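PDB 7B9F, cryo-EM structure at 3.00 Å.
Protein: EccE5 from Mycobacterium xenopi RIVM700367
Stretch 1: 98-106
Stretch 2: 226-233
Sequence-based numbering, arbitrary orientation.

Stretch 1 (98-106) RRFGHDVVG
Stretch 2 226-233: ATERLAHD

The carboxylate of Glu228 reaches out from a helix into a bend of the other stretch, where it meets one cation and one backbone carbonyl. The carbonyl contact is the odd one. Asp103 O lies 2.9 Å from Glu228 OE2, yet both atoms are acceptors, so no hydrogen bond is assigned.

Stretch 2 is helical throughout, with phi near -65° and psi near -40°, and the helix runs on beyond both ends. Backbone bonds of the i to i+4 type hold it, such as His232 N to Glu228 O at 2.9 Å. Stretch 1 is mostly loop. Arg99 is extended, at phi/psi -158/-162. Phe100 turns to -59/-21, Gly101 opens again to -76/-169, and His102 turns back to -93/-45. From Asp103 to Gly106 the chain is extended. In register, Gly101 CA lies 7.7 Å from Glu228 CA, and Val105 CA lies 7.5 Å from Thr227 CA.

Glu228 has the largest share of the contact. Its side chain is m, t, with chi3 at -7°. Its partner Arg99 is t, t, p, with chi4 at -96°. Arg99 NH1 donates to Glu228 OE1 at 2.6 Å, with an angle of 152°, and this pair is a salt bridge. Arg99 NH2 adds a weak bond to the same Glu228 OE1 at 2.9 Å and 132°. The oxygen sits at the guanidinium edge, near its plane, where the N-H groups point.

Gly101 lets the carboxylate come close. Gly101 CA is 3.6 Å from Glu228 OE1. A CB in the ideal position on Gly101 would clash with that oxygen.

One helical turn after Glu228, His232 (m, chi2 -105°) meets His102 (t, chi2 -170°). His102 ND1 is 3.7 Å from His232 NE2, and no hydrogen bond is assigned. The rings meet rim to rim, with centroids 5.7 Å apart and planes at 60°. Neither covers the face of the other.

At the other end of the contact the chemistry is apolar. Val105 (t) points its CA-to-CB bond toward the helix, and Val105 CG1 packs against Thr227 CG2 at 3.8 Å. Thr227 is m; its hydroxyl is hydrogen-bonded elsewhere in the structure. Val105 CG2 also lies 4.0 Å from Glu228 OE2.

Within stretch 1, Arg98 (t, p, t) ties the loop to itself. Arg98 NH2 donates to His102 O at 2.7 Å. Together the two stretches bury 312 Å², a small area centered on one buried acid.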

# COMPACT_ATOMS: atom_id res chain seq x y z
N ARG A 98 -13.85 17.83 -32.63
CA ARG A 98 -12.67 17.39 -33.36
C ARG A 98 -11.57 17.08 -32.35
O ARG A 98 -11.61 17.54 -31.21
CB ARG A 98 -12.22 18.44 -34.38
CG ARG A 98 -11.49 17.84 -35.56
CD ARG A 98 -12.47 17.14 -36.47
NE ARG A 98 -11.81 16.46 -37.58
CZ ARG A 98 -11.50 17.04 -38.73
NH1 ARG A 98 -11.80 18.32 -38.93
NH2 ARG A 98 -10.89 16.35 -39.68
N ARG A 99 -10.60 16.29 -32.78
CA ARG A 99 -9.71 15.62 -31.84
C ARG A 99 -8.42 15.27 -32.59
O ARG A 99 -8.13 15.85 -33.64
CB ARG A 99 -10.43 14.40 -31.24
CG ARG A 99 -9.98 13.94 -29.87
CD ARG A 99 -10.65 12.64 -29.43
NE ARG A 99 -10.25 11.49 -30.24
CZ ARG A 99 -10.93 11.02 -31.28
NH1 ARG A 99 -10.47 9.97 -31.95
NH2 ARG A 99 -12.07 11.58 -31.64
N PHE A 100 -7.63 14.33 -32.04
CA PHE A 100 -6.62 13.63 -32.82
C PHE A 100 -7.22 12.89 -34.01
O PHE A 100 -6.50 12.56 -34.95
CB PHE A 100 -5.87 12.59 -31.99
CG PHE A 100 -4.80 13.14 -31.09
CD1 PHE A 100 -4.65 14.49 -30.88
CD2 PHE A 100 -3.93 12.27 -30.46
CE1 PHE A 100 -3.65 14.97 -30.05
CE2 PHE A 100 -2.93 12.73 -29.64
CZ PHE A 100 -2.79 14.08 -29.43
N GLY A 101 -8.51 12.59 -33.97
CA GLY A 101 -9.14 11.70 -34.91
C GLY A 101 -9.37 12.32 -36.27
O GLY A 101 -8.88 13.40 -36.61
N HIS A 102 -10.14 11.59 -37.07
CA HIS A 102 -10.23 11.79 -38.51
C HIS A 102 -11.39 12.72 -38.87
O HIS A 102 -11.22 13.64 -39.67
CB HIS A 102 -10.37 10.41 -39.16
CG HIS A 102 -10.66 10.41 -40.63
ND1 HIS A 102 -11.00 9.25 -41.30
CD2 HIS A 102 -10.54 11.37 -41.58
CE1 HIS A 102 -11.16 9.52 -42.59
NE2 HIS A 102 -10.89 10.79 -42.78
N ASP A 103 -12.56 12.53 -38.26
CA ASP A 103 -13.79 13.16 -38.73
C ASP A 103 -14.53 13.86 -37.59
O ASP A 103 -14.37 13.51 -36.42
CB ASP A 103 -14.71 12.15 -39.39
CG ASP A 103 -14.17 11.64 -40.70
OD1 ASP A 103 -13.43 12.40 -41.36
OD2 ASP A 103 -14.46 10.49 -41.07
N VAL A 104 -15.33 14.85 -37.96
CA VAL A 104 -16.15 15.57 -37.00
C VAL A 104 -17.35 14.72 -36.62
O VAL A 104 -17.93 14.01 -37.45
CB VAL A 104 -16.56 16.94 -37.58
CG1 VAL A 104 -17.39 16.79 -38.84
CG2 VAL A 104 -17.31 17.76 -36.54
N VAL A 105 -17.70 14.73 -35.33
CA VAL A 105 -18.81 13.96 -34.79
C VAL A 105 -19.83 14.92 -34.22
O VAL A 105 -19.49 15.82 -33.45
CB VAL A 105 -18.33 12.97 -33.71
CG1 VAL A 105 -19.47 12.10 -33.26
CG2 VAL A 105 -17.19 12.13 -34.24
N GLY A 106 -21.09 14.73 -34.61
CA GLY A 106 -22.16 15.54 -34.05
C GLY A 106 -22.66 14.95 -32.75
O GLY A 106 -22.88 13.74 -32.64
N ALA A 226 -15.55 7.00 -29.09
CA ALA A 226 -16.31 5.75 -29.23
C ALA A 226 -17.04 5.68 -30.56
O ALA A 226 -17.10 4.62 -31.20
CB ALA A 226 -17.29 5.60 -28.07
N THR A 227 -17.58 6.81 -31.01
CA THR A 227 -18.27 6.87 -32.29
C THR A 227 -17.30 6.59 -33.43
O THR A 227 -17.63 5.84 -34.36
CB THR A 227 -18.89 8.25 -32.48
OG1 THR A 227 -19.81 8.51 -31.41
CG2 THR A 227 -19.62 8.33 -33.78
N GLU A 228 -16.11 7.18 -33.38
CA GLU A 228 -15.13 6.93 -34.43
C GLU A 228 -14.66 5.48 -34.41
O GLU A 228 -14.40 4.91 -35.48
CB GLU A 228 -13.95 7.89 -34.29
CG GLU A 228 -14.31 9.33 -34.56
CD GLU A 228 -13.13 10.26 -34.40
OE1 GLU A 228 -12.06 9.79 -33.97
OE2 GLU A 228 -13.26 11.46 -34.70
N ARG A 229 -14.53 4.88 -33.23
CA ARG A 229 -14.18 3.46 -33.16
C ARG A 229 -15.22 2.60 -33.85
O ARG A 229 -14.89 1.74 -34.66
CB ARG A 229 -14.01 3.01 -31.71
CG ARG A 229 -12.69 3.39 -31.11
CD ARG A 229 -12.49 2.77 -29.75
NE ARG A 229 -11.34 3.28 -29.01
CZ ARG A 229 -10.06 3.24 -29.40
NH1 ARG A 229 -9.69 2.64 -30.52
NH2 ARG A 229 -9.14 3.76 -28.61
N LEU A 230 -16.50 2.84 -33.55
CA LEU A 230 -17.55 2.02 -34.16
C LEU A 230 -17.64 2.27 -35.66
O LEU A 230 -17.82 1.33 -36.45
CB LEU A 230 -18.88 2.29 -33.48
CG LEU A 230 -20.07 1.49 -34.01
CD1 LEU A 230 -19.87 0.03 -33.70
CD2 LEU A 230 -21.35 1.98 -33.38
N ALA A 231 -17.48 3.53 -36.08
CA ALA A 231 -17.53 3.87 -37.49
C ALA A 231 -16.38 3.22 -38.26
O ALA A 231 -16.59 2.67 -39.34
CB ALA A 231 -17.49 5.39 -37.66
N HIS A 232 -15.17 3.28 -37.72
CA HIS A 232 -14.04 2.66 -38.39
C HIS A 232 -14.09 1.15 -38.32
O HIS A 232 -13.52 0.48 -39.18
CB HIS A 232 -12.73 3.17 -37.80
CG HIS A 232 -12.30 4.50 -38.33
ND1 HIS A 232 -11.29 4.65 -39.25
CD2 HIS A 232 -12.76 5.75 -38.07
CE1 HIS A 232 -11.14 5.93 -39.53
NE2 HIS A 232 -12.02 6.62 -38.83
N ASP A 233 -14.77 0.60 -37.31
CA ASP A 233 -14.99 -0.84 -37.26
C ASP A 233 -15.89 -1.28 -38.40
O ASP A 233 -15.56 -2.23 -39.13
CB ASP A 233 -15.61 -1.21 -35.91
CG ASP A 233 -15.54 -2.69 -35.60
OD1 ASP A 233 -15.57 -3.53 -36.53
OD2 ASP A 233 -15.48 -3.03 -34.40